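Local coordinates for 49 protein (Murid herpesvirus 4, PDB 6A4V) that interacts with the host poly(ADP-ribose) polymerase 1 and thereby probably facilitates replication of this gammaherpesvirus, at residues B[48-51]-B[52-56]; B[63-66]-B[67-71]. One frame throughout, in Å; residues are numbered along the deposited sequence.

Interaction 1 (B[48-51]-B[52-56]); sequences VHTF and CVIDT
Successive turns of alpha-helix 44-57 bring His-49 to Val-53, Thr-50 to Ile-54 and Phe-51 to Ile-54 through their side chains, while four i to i+4 backbone bonds hold this part of the helix. Val-53 puts its CG2 over one face of the His-49 imidazole, 4.1 Å from the ring centroid and 25° off the ring normal, a CH-pi contact shifted toward the CE1 side. The histidine reaches it because CG stands trans to its own backbone N (chi1 -180°), which swings the ring along the helix toward the next turn. Beneath this pair, the Val-53 N to His-49 O bond measures 3.0 Å. A methyl and a ring carbon share Ile-54 CD1: Thr-50 CG2 lies 3.9 Å from it, and Phe-51 CD1 comes within 4.1 Å, meeting the methyl with the ring edge. Phe-51 and Ile-54 run side by side in the same direction. The Asp-55 N to Phe-51 O bond is short at 2.7 Å but bent, with 145° at the hydrogen. At the next residue, Thr-56 OG1 donates back to Val-53 O, three residues earlier, at 3.3 Å. The His-49 side is exposed; on the other side Phe-51 packs against Lys-68 and Leu-72 of helix 61-85, and Ile-54 against Cys-67 of that same helix.

Interaction 2 (B[63-66]-B[67-71]); sequences SACL and CKLQV
Leu-69 CD1 is the meeting point of this part of helix 61-85, touching Cys-65 SG and Leu-66 CD2, each at 4.2 Å. The first contact is an i to i+4 pair along the helix; in the second, one residue shorter, the two leucine side chains are skewed across each other. Cys-65 turns its sulfur toward the following turn with SG trans to the backbone N (chi1 -167°). This apolar side is the tightly enclosed one: Cys-65 and Leu-69 face helix 238-262 through Leu-257 and Phe-250, and Leu-66 meets Leu-305 of helix 295-312. Beneath the apolar pair runs the backbone bond from Leu-69 N to Cys-65 O, at 2.9 Å. Elsewhere round the helix enclosure is looser, and Cys-67 and Lys-68, both against helix 44-57, are partly exposed. There Cys-67 SG sits 3.3 Å from Ser-63 O, the carbonyl that also accepts Cys-67 N in a nearly straight bond (176°). Lys-68 bonds through its N to Ala-64 O at 2.9 Å and lays its CG 3.1 Å from Ala-64 O, then bends so that its amine leads away. Between successive turns the side chains thus meet through sulfur and methyl groups, whereas the hydrogen bonds that are clear lie in the backbone; packing and dispersion, rather than charge, join these side chains within the buried part of the bundle.

Interactions 1 and 2 lie on consecutive helices, 44-57 and 61-85, with centres about 10 Å apart. Interaction 1 is a surface contact with one buried residue among those touching, and an aromatic CH-pi contact on its outer side; interaction 2 has five buried residues and meets its neighbours largely through aliphatic groups and sulfur. The two also touch directly. The aliphatic part of Lys-68 packs against the Phe-51 ring, and its NZ lies 3.6 Å from Asp-55 OD1, a long and weak ion pair. Ile-54 and Asp-55 rest on Ala-64. Helix 61-85 is therefore sandwiched between helix 44-57 and the helices 238-262 and 295-312.

Interaction 1 (B[48-51]-B[52-56])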
ATOM      1  N   VAL B  48      13.741 -17.305  -6.555  1.00 55.91           N
ATOM      2  CA  VAL B  48      14.220 -18.630  -6.834  1.00 63.64           C
ATOM      3  C   VAL B  48      14.920 -19.224  -5.594  1.00 68.11           C
ATOM      4  O   VAL B  48      14.699 -20.390  -5.284  1.00 81.80           O
ATOM      5  CB  VAL B  48      15.090 -18.555  -8.105  1.00 62.25           C
ATOM      6  CG1 VAL B  48      16.299 -19.485  -8.100  1.00 60.40           C
ATOM      7  CG2 VAL B  48      14.197 -18.762  -9.321  1.00 61.65           C
ATOM      8  N   HIS B  49      15.716 -18.435  -4.862  1.00 61.89           N
ATOM      9  CA  HIS B  49      16.313 -18.898  -3.609  1.00 74.65           C
ATOM     10  C   HIS B  49      15.207 -19.173  -2.575  1.00 74.75           C
ATOM     11  O   HIS B  49      15.110 -20.281  -2.071  1.00 79.10           O
ATOM     12  CB  HIS B  49      17.387 -17.918  -3.098  1.00 85.51           C
ATOM     13  CG  HIS B  49      18.056 -18.315  -1.818  1.00 92.58           C
ATOM     14  ND1 HIS B  49      17.642 -17.832  -0.575  1.00108.66           N
ATOM     15  CD2 HIS B  49      19.126 -19.108  -1.573  1.00100.10           C
ATOM     16  CE1 HIS B  49      18.424 -18.315   0.375  1.00100.65           C
ATOM     17  NE2 HIS B  49      19.344 -19.105  -0.214  1.00103.36           N
ATOM     18  N   THR B  50      14.350 -18.187  -2.271  1.00 65.58           N
ATOM     19  CA  THR B  50      13.283 -18.446  -1.313  1.00 66.61           C
ATOM     20  C   THR B  50      12.540 -19.746  -1.675  1.00 63.04           C
ATOM     21  O   THR B  50      11.992 -20.406  -0.780  1.00 58.46           O
ATOM     22  CB  THR B  50      12.271 -17.298  -1.200  1.00 66.91           C
ATOM     23  OG1 THR B  50      12.915 -16.036  -1.017  1.00 74.50           O
ATOM     24  CG2 THR B  50      11.315 -17.505  -0.045  1.00 69.60           C
ATOM     25  N   PHE B  51      12.495 -20.115  -2.969  1.00 56.42           N
ATOM     26  CA  PHE B  51      11.615 -21.214  -3.415  1.00 60.81           C
ATOM     27  C   PHE B  51      12.220 -22.544  -2.991  1.00 62.84           C
ATOM     28  O   PHE B  51      11.544 -23.343  -2.353  1.00 58.93           O
ATOM     29  CB  PHE B  51      11.393 -21.203  -4.929  1.00 52.68           C
ATOM     30  CG  PHE B  51      10.270 -20.308  -5.384  1.00 52.37           C
ATOM     31  CD1 PHE B  51       9.530 -19.567  -4.470  1.00 50.59           C
ATOM     32  CD2 PHE B  51       9.990 -20.162  -6.733  1.00 55.96           C
ATOM     33  CE1 PHE B  51       8.498 -18.750  -4.894  1.00 52.32           C
ATOM     34  CE2 PHE B  51       8.983 -19.297  -7.157  1.00 62.02           C
ATOM     35  CZ  PHE B  51       8.235 -18.600  -6.233  1.00 55.47           C
ATOM     36  N   CYS B  52      13.488 -22.712  -3.375  1.00 72.64           N
ATOM     37  CA  CYS B  52      14.349 -23.809  -3.012  1.00 84.06           C
ATOM     38  C   CYS B  52      14.403 -23.968  -1.488  1.00 76.39           C
ATOM     39  O   CYS B  52      14.452 -25.091  -1.012  1.00 93.54           O
ATOM     40  CB  CYS B  52      15.738 -23.611  -3.611  1.00 84.59           C
ATOM     41  SG  CYS B  52      15.740 -23.703  -5.429  1.00105.76           S
ATOM     42  N   VAL B  53      14.386 -22.857  -0.744  1.00 67.70           N
ATOM     43  CA  VAL B  53      14.304 -22.911   0.715  1.00 79.08           C
ATOM     44  C   VAL B  53      12.995 -23.621   1.070  1.00 84.86           C
ATOM     45  O   VAL B  53      13.015 -24.677   1.686  1.00 97.43           O
ATOM     46  CB  VAL B  53      14.404 -21.511   1.361  1.00 82.99           C
ATOM     47  CG1 VAL B  53      13.999 -21.491   2.831  1.00 72.58           C
ATOM     48  CG2 VAL B  53      15.799 -20.922   1.194  1.00 92.08           C
ATOM     49  N   ILE B  54      11.877 -23.035   0.621  1.00 79.44           N
ATOM     50  CA  ILE B  54      10.526 -23.557   0.818  1.00 79.41           C
ATOM     51  C   ILE B  54      10.470 -25.048   0.441  1.00 77.86           C
ATOM     52  O   ILE B  54       9.910 -25.854   1.170  1.00 84.99           O
ATOM     53  CB  ILE B  54       9.504 -22.745  -0.013  1.00 73.35           C
ATOM     54  CG1 ILE B  54       9.272 -21.336   0.545  1.00 65.12           C
ATOM     55  CG2 ILE B  54       8.191 -23.505  -0.138  1.00 77.80           C
ATOM     56  CD1 ILE B  54       8.728 -20.345  -0.474  1.00 60.72           C
ATOM     57  N   ASP B  55      11.031 -25.381  -0.722  1.00 76.59           N
ATOM     58  CA  ASP B  55      10.898 -26.680  -1.350  1.00 74.25           C
ATOM     59  C   ASP B  55      11.510 -27.740  -0.420  1.00 88.51           C
ATOM     60  O   ASP B  55      10.936 -28.829  -0.223  1.00 88.56           O
ATOM     61  CB  ASP B  55      11.535 -26.649  -2.746  1.00 77.15           C
ATOM     62  CG  ASP B  55      10.575 -26.652  -3.935  1.00 80.83           C
ATOM     63  OD1 ASP B  55       9.338 -26.674  -3.715  1.00 75.55           O
ATOM     64  OD2 ASP B  55      11.084 -26.677  -5.088  1.00 60.97           O
ATOM     65  N   THR B  56      12.655 -27.411   0.194  1.00 83.09           N
ATOM     66  CA  THR B  56      13.320 -28.362   1.087  1.00 84.81           C
ATOM     67  C   THR B  56      12.601 -28.331   2.458  1.00 83.32           C
ATOM     68  O   THR B  56      12.310 -29.375   3.010  1.00 97.65           O
ATOM     69  CB  THR B  56      14.855 -28.198   1.042  1.00 84.19           C
ATOM     70  OG1 THR B  56      15.262 -27.042   1.785  1.00 70.15           O
ATOM     71  CG2 THR B  56      15.414 -28.145  -0.375  1.00 67.50           C
TER

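Interaction 2 (B[63-66]-B[67-71])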
ATOM      1  N   SER B  63       1.569 -27.882  -0.033  1.00 52.46           N
ATOM      2  CA  SER B  63       2.060 -26.938   0.936  1.00 46.49           C
ATOM      3  C   SER B  63       3.126 -26.011   0.351  1.00 48.37           C
ATOM      4  O   SER B  63       3.074 -24.830   0.539  1.00 49.88           O
ATOM      5  CB  SER B  63       2.614 -27.641   2.093  1.00 51.62           C
ATOM      6  OG  SER B  63       1.604 -28.373   2.761  1.00 61.58           O
ATOM      7  N   ALA B  64       4.095 -26.575  -0.348  1.00 47.07           N
ATOM      8  CA  ALA B  64       5.163 -25.772  -0.889  1.00 48.11           C
ATOM      9  C   ALA B  64       4.596 -24.814  -1.949  1.00 35.93           C
ATOM     10  O   ALA B  64       4.813 -23.604  -1.915  1.00 55.18           O
ATOM     11  CB  ALA B  64       6.225 -26.697  -1.431  1.00 48.57           C
ATOM     12  N   CYS B  65       3.733 -25.334  -2.811  1.00 42.59           N
ATOM     13  CA  CYS B  65       3.187 -24.534  -3.924  1.00 38.35           C
ATOM     14  C   CYS B  65       2.462 -23.315  -3.341  1.00 39.13           C
ATOM     15  O   CYS B  65       2.620 -22.169  -3.805  1.00 36.60           O
ATOM     16  CB  CYS B  65       2.338 -25.418  -4.822  1.00 38.46           C
ATOM     17  SG  CYS B  65       1.952 -24.610  -6.400  1.00 34.92           S
ATOM     18  N   LEU B  66       1.756 -23.531  -2.229  1.00 32.31           N
ATOM     19  CA  LEU B  66       0.955 -22.521  -1.682  1.00 36.66           C
ATOM     20  C   LEU B  66       1.807 -21.415  -1.063  1.00 41.06           C
ATOM     21  O   LEU B  66       1.525 -20.248  -1.325  1.00 48.20           O
ATOM     22  CB  LEU B  66       0.020 -23.121  -0.651  1.00 34.70           C
ATOM     23  CG  LEU B  66      -1.153 -23.821  -1.296  1.00 40.08           C
ATOM     24  CD1 LEU B  66      -1.951 -24.518  -0.211  1.00 44.32           C
ATOM     25  CD2 LEU B  66      -2.004 -22.804  -2.048  1.00 36.69           C
ATOM     26  N   CYS B  67       2.830 -21.787  -0.281  1.00 41.45           N
ATOM     27  CA  CYS B  67       3.781 -20.785   0.219  1.00 42.31           C
ATOM     28  C   CYS B  67       4.265 -19.979  -1.001  1.00 41.02           C
ATOM     29  O   CYS B  67       4.243 -18.802  -0.995  1.00 43.60           O
ATOM     30  CB  CYS B  67       4.925 -21.461   0.978  1.00 46.03           C
ATOM     31  SG  CYS B  67       4.382 -22.443   2.414  1.00 53.29           S
ATOM     32  N   LYS B  68       4.641 -20.672  -2.080  1.00 42.04           N
ATOM     33  CA  LYS B  68       5.309 -20.052  -3.186  1.00 34.72           C
ATOM     34  C   LYS B  68       4.369 -19.002  -3.765  1.00 35.61           C
ATOM     35  O   LYS B  68       4.812 -17.880  -4.066  1.00 34.95           O
ATOM     36  CB  LYS B  68       5.699 -21.065  -4.268  1.00 35.70           C
ATOM     37  CG  LYS B  68       6.714 -22.121  -3.855  1.00 40.93           C
ATOM     38  CD  LYS B  68       7.868 -22.420  -4.863  1.00 46.12           C
ATOM     39  CE  LYS B  68       8.272 -23.890  -4.897  1.00 53.41           C
ATOM     40  NZ  LYS B  68       8.255 -24.444  -6.282  1.00 53.60           N
ATOM     41  N   LEU B  69       3.081 -19.353  -3.786  1.00 33.64           N
ATOM     42  CA  LEU B  69       2.037 -18.570  -4.295  1.00 29.90           C
ATOM     43  C   LEU B  69       1.785 -17.363  -3.415  1.00 31.49           C
ATOM     44  O   LEU B  69       1.369 -16.349  -3.946  1.00 34.13           O
ATOM     45  CB  LEU B  69       0.755 -19.395  -4.409  1.00 31.40           C
ATOM     46  CG  LEU B  69       0.720 -20.294  -5.649  1.00 32.29           C
ATOM     47  CD1 LEU B  69      -0.437 -21.270  -5.574  1.00 29.25           C
ATOM     48  CD2 LEU B  69       0.702 -19.467  -6.924  1.00 28.79           C
ATOM     49  N   GLN B  70       1.899 -17.541  -2.100  1.00 40.03           N
ATOM     50  CA  GLN B  70       1.674 -16.458  -1.147  1.00 40.29           C
ATOM     51  C   GLN B  70       2.768 -15.419  -1.308  1.00 34.03           C
ATOM     52  O   GLN B  70       2.453 -14.214  -1.525  1.00 42.31           O
ATOM     53  CB  GLN B  70       1.637 -17.002   0.270  1.00 49.26           C
ATOM     54  CG  GLN B  70       0.298 -17.639   0.559  1.00 48.05           C
ATOM     55  CD  GLN B  70       0.232 -18.250   1.934  1.00 57.39           C
ATOM     56  OE1 GLN B  70       1.157 -18.936   2.380  1.00 77.18           O
ATOM     57  NE2 GLN B  70      -0.882 -18.011   2.610  1.00 51.27           N
ATOM     58  N   VAL B  71       4.011 -15.906  -1.460  1.00 26.46           N
ATOM     59  CA  VAL B  71       5.109 -15.036  -1.752  1.00 25.65           C
ATOM     60  C   VAL B  71       4.855 -14.302  -3.059  1.00 32.74           C
ATOM     61  O   VAL B  71       5.187 -13.115  -3.125  1.00 30.01           O
ATOM     62  CB  VAL B  71       6.438 -15.782  -1.911  1.00 28.92           C
ATOM     63  CG1 VAL B  71       7.466 -14.898  -2.572  1.00 27.13           C
ATOM     64  CG2 VAL B  71       6.914 -16.291  -0.556  1.00 39.60           C
TER